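Local coordinates for protein 2-dehydro-3-deoxy-d-gluconate/2-dehydro-3-deoxy-phosphogluconate aldolase (Picrophilus torridus, PDB 4UXD) that acts as an aldolase of the dihydrodipicolinate synthetase family, built on a (beta/alpha)8 barrel, with four chains in its assembly, at residues Ile49-Lys52 against Tyr53-Ile57; Tyr154-Pro157 against Gln158-Lys162; Asp164-Thr167 against Val168-Lys172; Leu211-Thr214 against Ser215-Gly219; Met247-Lys250 against Ile251-Asp255. All blocks are in the same frame, centred on the assembly; numbering follows the deposited sequence.

Interaction 1. Residues Ile49-Lys52 against Tyr53-Ile57; sequences ILIK and YLEGI
Leu50 sets CG anti to its backbone N (chi1 172°), whereas Leu54, one turn on, sets CG anti to its carbonyl carbon (chi1 -77°); these two torsions bring the branches together on one flank of helix 44-56, the helix of the first beta-alpha-beta unit of the (beta/alpha)8 barrel. The leucines cross obliquely, with Leu50 CG 4.0 Å from Leu54 CD1, and Phe276 of helix 270-279 packs on Leu50. In the backbone, Leu54 N donates to Leu50 O at 2.9 Å. The same i to i+4 pattern runs from Ile49 O to Tyr53 N and from Ile51 O to Glu55 N, and continues with Gly56 N to Lys52 O and, last here, Ile57 N to Tyr53 O. Ile57 is the first residue to leave helical backbone angles. On another flank Ile51 and Glu55 run alongside, Ile51 CG2 3.6 Å from Glu55 OE2. The extended Glu55 chain hydrogen-bonds through OE2 to Ser90 OG. Lys52 runs alongside the same glutamate, yet its bent chain takes NZ to Asn48 OD1, leaving Glu55 OE1 5.0 Å from Lys52 NZ. What touches that carboxylate is the aliphatic part of the lysine, Lys52 CD standing 3.5 Å from Glu55 OE1.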
loop_
_atom_site.group_PDB
_atom_site.type_symbol
_atom_site.label_atom_id
_atom_site.label_comp_id
_atom_site.label_asym_id
_atom_site.label_seq_id
_atom_site.Cartn_x
_atom_site.Cartn_y
_atom_site.Cartn_z
ATOM N N ILE A 49 -39.644 3.280 -9.036
ATOM C CA ILE A 49 -39.703 4.462 -8.199
ATOM C C ILE A 49 -38.451 5.286 -8.412
ATOM O O ILE A 49 -38.512 6.508 -8.465
ATOM C CB ILE A 49 -39.862 4.074 -6.723
ATOM C CG1 ILE A 49 -41.309 3.620 -6.494
ATOM C CG2 ILE A 49 -39.515 5.239 -5.803
ATOM C CD1 ILE A 49 -41.529 2.771 -5.254
ATOM N N LEU A 50 -37.330 4.584 -8.579
ATOM C CA LEU A 50 -36.022 5.197 -8.762
ATOM C C LEU A 50 -35.868 5.839 -10.137
ATOM O O LEU A 50 -35.388 6.978 -10.259
ATOM C CB LEU A 50 -34.923 4.148 -8.558
ATOM C CG LEU A 50 -33.497 4.607 -8.895
ATOM C CD1 LEU A 50 -33.139 5.851 -8.101
ATOM C CD2 LEU A 50 -32.485 3.495 -8.641
ATOM N N ILE A 51 -36.238 5.088 -11.166
ATOM C CA ILE A 51 -36.233 5.590 -12.535
ATOM C C ILE A 51 -37.067 6.862 -12.660
ATOM O O ILE A 51 -36.717 7.765 -13.409
ATOM C CB ILE A 51 -36.782 4.532 -13.513
ATOM C CG1 ILE A 51 -35.788 3.386 -13.656
ATOM C CG2 ILE A 51 -37.050 5.132 -14.890
ATOM C CD1 ILE A 51 -36.385 2.132 -14.204
ATOM N N LYS A 52 -38.178 6.930 -11.935
ATOM C CA LYS A 52 -39.067 8.081 -12.043
ATOM C C LYS A 52 -38.516 9.264 -11.250
ATOM O O LYS A 52 -38.764 10.424 -11.602
ATOM C CB LYS A 52 -40.481 7.722 -11.576
ATOM C CG LYS A 52 -41.218 6.732 -12.492
ATOM C CD LYS A 52 -41.269 7.194 -13.944
ATOM C CE LYS A 52 -42.425 6.542 -14.711
ATOM N NZ LYS A 52 -42.309 5.062 -14.869
ATOM N N TYR A 53 -37.763 8.976 -10.187
ATOM C CA TYR A 53 -37.006 10.020 -9.492
ATOM C C TYR A 53 -35.869 10.584 -10.344
ATOM O O TYR A 53 -35.602 11.785 -10.329
ATOM C CB TYR A 53 -36.416 9.497 -8.195
ATOM C CG TYR A 53 -35.538 10.522 -7.520
ATOM C CD1 TYR A 53 -36.099 11.545 -6.765
ATOM C CD2 TYR A 53 -34.146 10.476 -7.643
ATOM C CE1 TYR A 53 -35.317 12.488 -6.144
ATOM C CE2 TYR A 53 -33.346 11.423 -7.017
ATOM C CZ TYR A 53 -33.938 12.434 -6.268
ATOM O OH TYR A 53 -33.156 13.392 -5.644
ATOM N N LEU A 54 -35.191 9.712 -11.077
ATOM C CA LEU A 54 -34.063 10.133 -11.885
ATOM C C LEU A 54 -34.534 11.018 -13.014
ATOM O O LEU A 54 -33.894 12.028 -13.330
ATOM C CB LEU A 54 -33.300 8.917 -12.425
ATOM C CG LEU A 54 -32.416 8.261 -11.370
ATOM C CD1 LEU A 54 -31.971 6.869 -11.771
ATOM C CD2 LEU A 54 -31.202 9.149 -11.099
ATOM N N GLU A 55 -35.657 10.636 -13.622
ATOM C CA GLU A 55 -36.225 11.417 -14.710
ATOM C C GLU A 55 -36.638 12.802 -14.197
ATOM O O GLU A 55 -36.402 13.822 -14.862
ATOM C CB GLU A 55 -37.394 10.670 -15.328
ATOM C CG GLU A 55 -36.942 9.468 -16.151
ATOM C CD GLU A 55 -38.077 8.579 -16.650
ATOM O OE1 GLU A 55 -39.255 8.810 -16.291
ATOM O OE2 GLU A 55 -37.771 7.638 -17.413
ATOM N N GLY A 56 -37.211 12.828 -12.992
ATOM C CA GLY A 56 -37.661 14.057 -12.359
ATOM C C GLY A 56 -36.588 15.123 -12.175
ATOM O O GLY A 56 -36.824 16.296 -12.482
ATOM N N ILE A 57 -35.419 14.728 -11.671
ATOM C CA ILE A 57 -34.289 15.651 -11.496
ATOM C C ILE A 57 -33.434 15.784 -12.750
ATOM O O ILE A 57 -32.384 16.405 -12.713
ATOM C CB ILE A 57 -33.366 15.216 -10.336
ATOM C CG1 ILE A 57 -32.710 13.863 -10.647
ATOM C CG2 ILE A 57 -34.156 15.173 -9.015
ATOM C CD1 ILE A 57 -31.769 13.358 -9.572
#

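Interaction 2. Residues Tyr154-Pro157 against Gln158-Lys162; sequences YNIP and QFTNK
Ile156 packs tightly against Phe159: CD1 comes to 3.3 Å from Phe159 CD2, approaching the ring obliquely. Its other branch, CG2, meets Thr160 CG2 at 3.9 Å, the two side chains crossing at about a right angle, and also lies over one face of the Tyr154 ring. The backbone is pinned there. Ile156 O takes two N-H groups, Thr160 N in the carbonyl plane at 3.2 Å and Phe159 N from above that plane at 3.0 Å, so the chain turns sharply just after strand 150-155. This beta-alpha loop sits at the C-terminal end of a barrel strand, the end where active sites of (beta/alpha)8 enzymes lie, and Tyr128 of the second subunit packs on Ile156 and meets the Phe159 ring. The other side is looser and more exposed. Gln158, bent at chi2, brings OE1 alongside the Pro157 ring, 3.4 Å from Pro157 CD, while its NE2 bonds to Ser184 O. Lys162 makes a single CB-to-CB contact with Pro157, and its NZ pairs with Asp164. A water adds to the contact of Asn155 OD1 with Lys162 CA, accepting from Ile156 N and donating to Asn161 O and, at 3.0 Å, to Asn155 OD1; Asn155 ND2 bonds to Asp183.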
loop_
_atom_site.group_PDB
_atom_site.type_symbol
_atom_site.label_atom_id
_atom_site.label_comp_id
_atom_site.label_asym_id
_atom_site.label_seq_id
_atom_site.Cartn_x
_atom_site.Cartn_y
_atom_site.Cartn_z
ATOM N N TYR A 154 -13.943 2.282 -17.957
ATOM C CA TYR A 154 -14.210 2.663 -16.586
ATOM C C TYR A 154 -12.979 2.359 -15.718
ATOM O O TYR A 154 -12.537 1.217 -15.616
ATOM C CB TYR A 154 -15.459 1.933 -16.124
ATOM C CG TYR A 154 -15.948 2.168 -14.720
ATOM C CD1 TYR A 154 -15.532 3.251 -13.954
ATOM C CD2 TYR A 154 -16.839 1.262 -14.152
ATOM C CE1 TYR A 154 -16.005 3.414 -12.646
ATOM C CE2 TYR A 154 -17.318 1.408 -12.874
ATOM C CZ TYR A 154 -16.904 2.474 -12.121
ATOM O OH TYR A 154 -17.412 2.560 -10.844
ATOM N N ASN A 155 -12.394 3.394 -15.135
ATOM C CA ASN A 155 -11.207 3.183 -14.329
ATOM C C ASN A 155 -11.551 3.395 -12.867
ATOM O O ASN A 155 -11.874 4.498 -12.465
ATOM C CB ASN A 155 -10.059 4.092 -14.765
ATOM C CG ASN A 155 -8.819 3.923 -13.883
ATOM O OD1 ASN A 155 -8.199 2.850 -13.856
ATOM N ND2 ASN A 155 -8.470 4.977 -13.139
ATOM N N ILE A 156 -11.486 2.319 -12.089
ATOM C CA ILE A 156 -11.793 2.386 -10.672
ATOM C C ILE A 156 -10.788 1.482 -9.922
ATOM O O ILE A 156 -11.106 0.346 -9.567
ATOM C CB ILE A 156 -13.294 2.002 -10.425
ATOM C CG1 ILE A 156 -13.616 1.892 -8.936
ATOM C CG2 ILE A 156 -13.678 0.701 -11.162
ATOM C CD1 ILE A 156 -15.074 2.120 -8.613
ATOM N N PRO A 157 -9.541 1.984 -9.713
ATOM C CA PRO A 157 -8.439 1.155 -9.193
ATOM C C PRO A 157 -8.648 0.684 -7.745
ATOM O O PRO A 157 -7.981 -0.242 -7.305
ATOM C CB PRO A 157 -7.207 2.082 -9.310
ATOM C CG PRO A 157 -7.740 3.443 -9.254
ATOM C CD PRO A 157 -9.094 3.367 -9.965
ATOM N N GLN A 158 -9.600 1.289 -7.044
ATOM C CA GLN A 158 -10.015 0.815 -5.733
ATOM C C GLN A 158 -10.574 -0.607 -5.764
ATOM O O GLN A 158 -10.405 -1.365 -4.807
ATOM C CB GLN A 158 -11.083 1.746 -5.137
ATOM C CG GLN A 158 -10.656 3.180 -4.959
ATOM C CD GLN A 158 -11.093 4.071 -6.118
ATOM O OE1 GLN A 158 -11.094 3.648 -7.277
ATOM N NE2 GLN A 158 -11.476 5.311 -5.805
ATOM N N PHE A 159 -11.277 -0.955 -6.841
ATOM C CA PHE A 159 -12.022 -2.204 -6.854
ATOM C C PHE A 159 -11.440 -3.205 -7.836
ATOM O O PHE A 159 -11.613 -4.414 -7.658
ATOM C CB PHE A 159 -13.514 -1.933 -7.157
ATOM C CG PHE A 159 -14.207 -1.110 -6.090
ATOM C CD1 PHE A 159 -13.740 -1.100 -4.776
ATOM C CD2 PHE A 159 -15.304 -0.339 -6.399
ATOM C CE1 PHE A 159 -14.364 -0.351 -3.810
ATOM C CE2 PHE A 159 -15.936 0.423 -5.434
ATOM C CZ PHE A 159 -15.472 0.413 -4.136
ATOM N N THR A 160 -10.725 -2.710 -8.847
ATOM C CA THR A 160 -10.143 -3.584 -9.855
ATOM C C THR A 160 -8.752 -3.104 -10.295
ATOM O O THR A 160 -8.264 -2.069 -9.832
ATOM C CB THR A 160 -11.083 -3.691 -11.076
ATOM O OG1 THR A 160 -10.548 -4.629 -12.006
ATOM C CG2 THR A 160 -11.250 -2.346 -11.762
ATOM N N ASN A 161 -8.116 -3.874 -11.173
ATOM C CA ASN A 161 -6.851 -3.471 -11.773
ATOM C C ASN A 161 -6.991 -2.128 -12.457
ATOM O O ASN A 161 -7.967 -1.897 -13.176
ATOM C CB ASN A 161 -6.375 -4.496 -12.792
ATOM C CG ASN A 161 -6.135 -5.849 -12.189
ATOM O OD1 ASN A 161 -5.192 -6.035 -11.438
ATOM N ND2 ASN A 161 -6.987 -6.814 -12.527
ATOM N N LYS A 162 -6.021 -1.248 -12.226
ATOM C CA LYS A 162 -6.003 0.065 -12.861
ATOM C C LYS A 162 -5.745 -0.087 -14.347
ATOM O O LYS A 162 -5.075 -1.027 -14.764
ATOM C CB LYS A 162 -4.928 0.963 -12.248
ATOM C CG LYS A 162 -3.492 0.544 -12.552
ATOM C CD LYS A 162 -2.502 1.398 -11.769
ATOM C CE LYS A 162 -1.051 0.951 -11.945
ATOM N NZ LYS A 162 -0.502 1.172 -13.312
HETATM O O HOH W 1 -9.569 0.340 -12.894
#

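Interaction 3. Residues Asp164-Thr167 against Val168-Lys172; sequences DPET and VKNLK
Glu166 folds its carboxylate over the end of Lys169, the two chains passing at a slant on an exposed flank of helix 165-174. A salt bridge joins Glu166 OE1 to Lys169 NZ at 2.9 Å, weak as a hydrogen bond. It depends on two bends: Glu166 turns at chi2 (69°) and Lys169 at chi3 (57°), so acid and amine converge across one turn. Asn170 approaches the other oxygen, its OD1 3.6 Å from Glu166 OE2 and its amide plane nearly perpendicular (84°) to the carboxylate. Along the backbone, the first turn starts with Val168 N, which bonds to Asp164 O at 3.2 Å and makes a weak second bond to Pro165 O. Straighter bonds follow from Lys169 N to Pro165 O and from Asn170 N to Glu166 O, each 2.9 Å. Asp164 holds the N-cap position without a side-chain cap. On the buried flank Thr167 OG1 bonds to Gln133, while Leu171 CG rests 3.4 Å from Thr167 O. The helix links strands 150-155 and 178-183 of the barrel: Leu171 packs on helix 133-144, and Pro165 and Val168 pack on helix 188-195.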
loop_
_atom_site.group_PDB
_atom_site.type_symbol
_atom_site.label_atom_id
_atom_site.label_comp_id
_atom_site.label_asym_id
_atom_site.label_seq_id
_atom_site.Cartn_x
_atom_site.Cartn_y
_atom_site.Cartn_z
ATOM N N ASP A 164 -3.964 2.164 -17.253
ATOM C CA ASP A 164 -3.153 3.378 -17.403
ATOM C C ASP A 164 -3.722 4.256 -18.507
ATOM O O ASP A 164 -4.324 3.749 -19.453
ATOM C CB ASP A 164 -1.696 3.051 -17.728
ATOM C CG ASP A 164 -0.990 2.336 -16.609
ATOM O OD1 ASP A 164 -1.490 2.385 -15.461
ATOM O OD2 ASP A 164 0.066 1.724 -16.879
ATOM N N PRO A 165 -3.533 5.573 -18.394
ATOM C CA PRO A 165 -3.902 6.490 -19.477
ATOM C C PRO A 165 -3.351 6.102 -20.852
ATOM O O PRO A 165 -4.037 6.252 -21.859
ATOM C CB PRO A 165 -3.298 7.810 -19.023
ATOM C CG PRO A 165 -3.290 7.715 -17.552
ATOM C CD PRO A 165 -3.051 6.298 -17.206
ATOM N N GLU A 166 -2.115 5.635 -20.889
ATOM C CA GLU A 166 -1.498 5.198 -22.130
ATOM C C GLU A 166 -2.312 4.090 -22.763
ATOM O O GLU A 166 -2.554 4.100 -23.966
ATOM C CB GLU A 166 -0.070 4.714 -21.872
ATOM C CG GLU A 166 0.664 4.188 -23.097
ATOM C CD GLU A 166 0.996 5.274 -24.111
ATOM O OE1 GLU A 166 1.075 6.466 -23.725
ATOM O OE2 GLU A 166 1.185 4.931 -25.300
ATOM N N THR A 167 -2.725 3.131 -21.943
ATOM C CA THR A 167 -3.482 1.991 -22.425
ATOM C C THR A 167 -4.838 2.433 -22.979
ATOM O O THR A 167 -5.378 1.808 -23.900
ATOM C CB THR A 167 -3.677 0.946 -21.291
ATOM O OG1 THR A 167 -2.407 0.644 -20.699
ATOM C CG2 THR A 167 -4.313 -0.341 -21.814
ATOM N N VAL A 168 -5.388 3.513 -22.429
ATOM C CA VAL A 168 -6.682 3.983 -22.880
ATOM C C VAL A 168 -6.502 4.691 -24.224
ATOM O O VAL A 168 -7.301 4.506 -25.146
ATOM C CB VAL A 168 -7.335 4.924 -21.870
ATOM C CG1 VAL A 168 -8.729 5.294 -22.329
ATOM C CG2 VAL A 168 -7.406 4.270 -20.516
ATOM N N LYS A 169 -5.441 5.490 -24.317
ATOM C CA LYS A 169 -5.044 6.140 -25.560
ATOM C C LYS A 169 -4.894 5.119 -26.679
ATOM O O LYS A 169 -5.483 5.271 -27.750
ATOM C CB LYS A 169 -3.735 6.896 -25.370
ATOM C CG LYS A 169 -3.216 7.569 -26.611
ATOM C CD LYS A 169 -2.079 8.531 -26.281
ATOM C CE LYS A 169 -0.913 7.848 -25.559
ATOM N NZ LYS A 169 0.228 8.791 -25.289
ATOM N N ASN A 170 -4.123 4.071 -26.428
ATOM C CA ASN A 170 -3.937 3.033 -27.431
ATOM C C ASN A 170 -5.260 2.456 -27.918
ATOM O O ASN A 170 -5.504 2.397 -29.120
ATOM C CB ASN A 170 -3.055 1.911 -26.886
ATOM C CG ASN A 170 -1.590 2.295 -26.834
ATOM O OD1 ASN A 170 -1.165 3.256 -27.479
ATOM N ND2 ASN A 170 -0.806 1.533 -26.076
ATOM N N LEU A 171 -6.114 2.029 -26.993
ATOM C CA LEU A 171 -7.391 1.443 -27.370
ATOM C C LEU A 171 -8.252 2.453 -28.118
ATOM O O LEU A 171 -9.049 2.089 -29.005
ATOM C CB LEU A 171 -8.141 0.943 -26.137
ATOM C CG LEU A 171 -7.581 -0.263 -25.399
ATOM C CD1 LEU A 171 -8.148 -0.266 -23.987
ATOM C CD2 LEU A 171 -7.929 -1.554 -26.129
ATOM N N LYS A 172 -8.092 3.717 -27.745
ATOM C CA LYS A 172 -8.859 4.792 -28.345
ATOM C C LYS A 172 -8.648 4.782 -29.854
ATOM O O LYS A 172 -9.607 4.690 -30.633
ATOM C CB LYS A 172 -8.453 6.144 -27.749
ATOM C CG LYS A 172 -9.355 7.297 -28.178
ATOM C CD LYS A 172 -8.793 8.626 -27.720
ATOM C CE LYS A 172 -9.327 9.775 -28.549
ATOM N NZ LYS A 172 -8.834 11.085 -28.030
#

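Interaction 4. Residues Leu211-Thr214 against Ser215-Gly219; sequences LLFT and SLELG
Two hydrogen bonds grip Leu211 O, both from Ser215. Its N donates at 2.9 Å, nearly along the C=O axis, while OG donates at 2.8 Å from well above the carbonyl plane. With OG held beside the backbone N (chi1 -58°), the serine hydroxyl folds back onto its own helix, and Gln206 NE2 is a further partner. Main-chain bonds of i to i+4 type continue with Leu216 N to Leu212 O, Glu217 N to Phe213 O and Leu218 N to Thr214 O, the last at 3.1 Å and less straight. Among apolar contacts, Leu212 CD1 meets Leu216 CD2 at 3.8 Å as the side chains cross, and Thr214 lies alongside Leu218, CG2 to CD1 3.9 Å. Thr214 of the third subunit also packs on both Thr214 and Leu218. The aromatic contact places Glu217 CG over one face of the Phe213 ring, though the placement of the carboxylate itself is doubtful. Glu217 of the third subunit brings a like charge close to this carboxylate, which would probably raise its affinity for a proton. At the C-terminal end Gly219 takes positive phi and its N reaches back to Leu216 O, completing the Schellman motif that closes this barrel helix.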
loop_
_atom_site.group_PDB
_atom_site.type_symbol
_atom_site.label_atom_id
_atom_site.label_comp_id
_atom_site.label_asym_id
_atom_site.label_seq_id
_atom_site.Cartn_x
_atom_site.Cartn_y
_atom_site.Cartn_z
ATOM N N LEU A 211 -15.760 15.931 -6.489
ATOM C CA LEU A 211 -14.716 16.418 -7.369
ATOM C C LEU A 211 -15.254 17.000 -8.682
ATOM O O LEU A 211 -14.480 17.490 -9.526
ATOM C CB LEU A 211 -13.730 15.297 -7.676
ATOM C CG LEU A 211 -13.007 14.626 -6.510
ATOM C CD1 LEU A 211 -11.835 13.835 -7.073
ATOM C CD2 LEU A 211 -12.523 15.597 -5.457
ATOM N N LEU A 212 -16.570 16.968 -8.846
ATOM C CA LEU A 212 -17.203 17.400 -10.090
ATOM C C LEU A 212 -16.837 18.834 -10.475
ATOM O O LEU A 212 -16.522 19.109 -11.632
ATOM C CB LEU A 212 -18.729 17.272 -9.983
ATOM C CG LEU A 212 -19.522 17.618 -11.247
ATOM C CD1 LEU A 212 -19.027 16.825 -12.475
ATOM C CD2 LEU A 212 -21.005 17.358 -11.020
ATOM N N PHE A 213 -16.869 19.749 -9.512
ATOM C CA PHE A 213 -16.611 21.146 -9.841
ATOM C C PHE A 213 -15.176 21.334 -10.344
ATOM O O PHE A 213 -14.962 21.918 -11.403
ATOM C CB PHE A 213 -16.881 22.052 -8.643
ATOM C CG PHE A 213 -16.707 23.506 -8.951
ATOM C CD1 PHE A 213 -17.693 24.208 -9.626
ATOM C CD2 PHE A 213 -15.551 24.170 -8.578
ATOM C CE1 PHE A 213 -17.530 25.553 -9.919
ATOM C CE2 PHE A 213 -15.388 25.508 -8.865
ATOM C CZ PHE A 213 -16.375 26.202 -9.541
ATOM N N THR A 214 -14.200 20.818 -9.604
ATOM C CA THR A 214 -12.815 20.808 -10.070
ATOM C C THR A 214 -12.706 20.168 -11.465
ATOM O O THR A 214 -11.999 20.678 -12.334
ATOM C CB THR A 214 -11.893 20.054 -9.067
ATOM O OG1 THR A 214 -11.882 20.744 -7.812
ATOM C CG2 THR A 214 -10.448 19.929 -9.593
ATOM N N SER A 215 -13.425 19.067 -11.683
ATOM C CA SER A 215 -13.315 18.331 -12.936
ATOM C C SER A 215 -13.893 19.127 -14.103
ATOM O O SER A 215 -13.339 19.118 -15.207
ATOM C CB SER A 215 -14.016 16.977 -12.836
ATOM O OG SER A 215 -13.484 16.196 -11.789
ATOM N N LEU A 216 -15.004 19.813 -13.870
ATOM C CA LEU A 216 -15.561 20.672 -14.907
ATOM C C LEU A 216 -14.565 21.802 -15.205
ATOM O O LEU A 216 -14.314 22.131 -16.365
ATOM C CB LEU A 216 -16.930 21.248 -14.497
ATOM C CG LEU A 216 -18.104 20.293 -14.257
ATOM C CD1 LEU A 216 -19.424 21.072 -14.127
ATOM C CD2 LEU A 216 -18.219 19.216 -15.335
ATOM N N GLU A 217 -13.979 22.383 -14.160
ATOM C CA GLU A 217 -13.027 23.485 -14.355
ATOM C C GLU A 217 -11.892 23.070 -15.274
ATOM O O GLU A 217 -11.369 23.881 -16.017
ATOM C CB GLU A 217 -12.449 23.952 -13.028
ATOM C CG GLU A 217 -13.293 24.928 -12.258
ATOM C CD GLU A 217 -12.571 25.402 -11.007
ATOM O OE1 GLU A 217 -11.479 24.858 -10.716
ATOM O OE2 GLU A 217 -13.070 26.327 -10.329
ATOM N N LEU A 218 -11.530 21.791 -15.207
ATOM C CA LEU A 218 -10.422 21.237 -15.968
ATOM C C LEU A 218 -10.838 20.647 -17.323
ATOM O O LEU A 218 -9.998 20.103 -18.046
ATOM C CB LEU A 218 -9.732 20.155 -15.132
ATOM C CG LEU A 218 -9.033 20.619 -13.861
ATOM C CD1 LEU A 218 -8.572 19.448 -13.014
ATOM C CD2 LEU A 218 -7.852 21.500 -14.222
ATOM N N GLY A 219 -12.129 20.726 -17.648
ATOM C CA GLY A 219 -12.615 20.269 -18.932
ATOM C C GLY A 219 -13.351 18.928 -18.956
ATOM O O GLY A 219 -13.557 18.374 -20.037
#

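Interaction 5. Residues Met247-Lys250 against Ile251-Asp255; sequences MALK and IEKND
Among the flat groups, the carbonyl of Ala248 receives Glu252 N within its own plane at 3.0 Å, whereas Ile251 N reaches Met247 O tilted 19° from the plane. Lys250 O is approached by Asn254 N at 2.9 Å, with Lys253 N adding a weak second bond. Here helix 245-264 widens into a pi-type turn over residues 252-255, and Asp255 N still bonds to Ile251 O. The side chains pair one turn apart. Met247, bent at chi2, passes Ile251 at an angle, its CE 4.0 Å from Ile251 CD1 and its SD near the same ethyl branch. Leu249 meets the aliphatic part of Lys253 in a similar crossing, Leu249 CG lying 3.6 Å from Lys253 CE. That approach follows from the first torsion of Lys253 (chi1 61°), which places CG between the backbone N and carbonyl carbon and leaves it 3.0 Å from Lys250 O. Both lysines belong to the exposed side of the helix. On the inward side, Ile251 packs on Arg236 and Glu240 of helix 233-240, and Arg236 also forms a salt bridge with Asp255. Glu252 turns at chi2 to accept from Phe213 N in the first turn of helix 212-217. Leu249 packs on Phe213 of that helix and on Glu217 of the third subunit, so this part of helix 245-264 lies against helices 233-240 and 212-217 and the subunit interface.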
loop_
_atom_site.group_PDB
_atom_site.type_symbol
_atom_site.label_atom_id
_atom_site.label_comp_id
_atom_site.label_asym_id
_atom_site.label_seq_id
_atom_site.Cartn_x
_atom_site.Cartn_y
_atom_site.Cartn_z
ATOM N N MET A 247 -21.619 29.854 -7.915
ATOM C CA MET A 247 -22.846 29.227 -7.398
ATOM C C MET A 247 -22.776 27.704 -7.438
ATOM O O MET A 247 -23.135 27.032 -6.469
ATOM C CB MET A 247 -24.066 29.701 -8.189
ATOM C CG MET A 247 -25.338 28.860 -8.021
ATOM S SD MET A 247 -25.950 28.653 -6.322
ATOM C CE MET A 247 -27.648 28.151 -6.669
ATOM N N ALA A 248 -22.334 27.165 -8.568
ATOM C CA ALA A 248 -22.065 25.739 -8.669
ATOM C C ALA A 248 -21.136 25.297 -7.539
ATOM O O ALA A 248 -21.409 24.310 -6.855
ATOM C CB ALA A 248 -21.453 25.403 -10.021
ATOM N N LEU A 249 -20.052 26.040 -7.342
ATOM C CA LEU A 249 -19.081 25.729 -6.299
ATOM C C LEU A 249 -19.712 25.704 -4.910
ATOM O O LEU A 249 -19.322 24.899 -4.061
ATOM C CB LEU A 249 -17.931 26.742 -6.319
ATOM C CG LEU A 249 -16.893 26.613 -5.202
ATOM C CD1 LEU A 249 -16.256 25.238 -5.172
ATOM C CD2 LEU A 249 -15.837 27.685 -5.339
ATOM N N LYS A 250 -20.676 26.591 -4.681
ATOM C CA LYS A 250 -21.330 26.690 -3.384
ATOM C C LYS A 250 -22.163 25.434 -3.138
ATOM O O LYS A 250 -22.154 24.873 -2.037
ATOM C CB LYS A 250 -22.202 27.941 -3.305
ATOM C CG LYS A 250 -22.850 28.155 -1.946
ATOM C CD LYS A 250 -23.716 29.405 -1.908
ATOM C CE LYS A 250 -24.862 29.360 -2.925
ATOM N NZ LYS A 250 -25.780 28.192 -2.740
ATOM N N ILE A 251 -22.878 25.010 -4.179
ATOM C CA ILE A 251 -23.654 23.774 -4.148
ATOM C C ILE A 251 -22.732 22.604 -3.806
ATOM O O ILE A 251 -23.041 21.776 -2.947
ATOM C CB ILE A 251 -24.376 23.515 -5.510
ATOM C CG1 ILE A 251 -25.460 24.569 -5.753
ATOM C CG2 ILE A 251 -25.014 22.124 -5.547
ATOM C CD1 ILE A 251 -26.024 24.579 -7.181
ATOM N N GLU A 252 -21.592 22.546 -4.474
ATOM C CA GLU A 252 -20.623 21.486 -4.235
ATOM C C GLU A 252 -20.171 21.456 -2.773
ATOM O O GLU A 252 -20.045 20.385 -2.179
ATOM C CB GLU A 252 -19.407 21.668 -5.151
ATOM C CG GLU A 252 -18.326 20.588 -5.029
ATOM C CD GLU A 252 -18.675 19.296 -5.763
ATOM O OE1 GLU A 252 -19.413 18.467 -5.192
ATOM O OE2 GLU A 252 -18.198 19.111 -6.906
ATOM N N LYS A 253 -19.924 22.631 -2.199
ATOM C CA LYS A 253 -19.302 22.703 -0.879
ATOM C C LYS A 253 -20.318 22.498 0.238
ATOM O O LYS A 253 -20.016 21.851 1.231
ATOM C CB LYS A 253 -18.571 24.045 -0.693
ATOM C CG LYS A 253 -19.461 25.272 -0.794
ATOM C CD LYS A 253 -18.712 26.574 -0.559
ATOM C CE LYS A 253 -17.806 26.941 -1.729
ATOM N NZ LYS A 253 -16.899 28.096 -1.422
ATOM N N ASN A 254 -21.521 23.030 0.067
ATOM C CA ASN A 254 -22.529 22.968 1.117
ATOM C C ASN A 254 -23.465 21.756 1.014
ATOM O O ASN A 254 -24.026 21.313 2.017
ATOM C CB ASN A 254 -23.360 24.252 1.110
ATOM C CG ASN A 254 -22.509 25.498 1.265
ATOM O OD1 ASN A 254 -22.503 26.375 0.401
ATOM N ND2 ASN A 254 -21.785 25.580 2.371
ATOM N N ASP A 255 -23.636 21.223 -0.191
ATOM C CA ASP A 255 -24.612 20.162 -0.420
ATOM C C ASP A 255 -23.961 18.811 -0.705
ATOM O O ASP A 255 -24.091 17.875 0.081
ATOM C CB ASP A 255 -25.529 20.554 -1.570
ATOM C CG ASP A 255 -26.125 21.913 -1.371
ATOM O OD1 ASP A 255 -26.096 22.389 -0.215
ATOM O OD2 ASP A 255 -26.625 22.499 -2.352
#

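From the N terminus the five contacts follow in series, none nesting or crossing, and each closes only a local turn. Interaction 1 belongs to the helix between the first two strands of the barrel. Interactions 2 and 3, adjoining in sequence, cover the loop after strand 150-155 and the helix leading on to strand 178-183; their centres lie about 14 Å apart, across the chain's centre from interaction 1. Interaction 4 takes in the short helix 212-217 before strand 222-224, down to its C-terminal turn, and interaction 5 lies in a helix after that strand. Interactions 4 and 5 touch, joining helix 212-217 to helix 245-264.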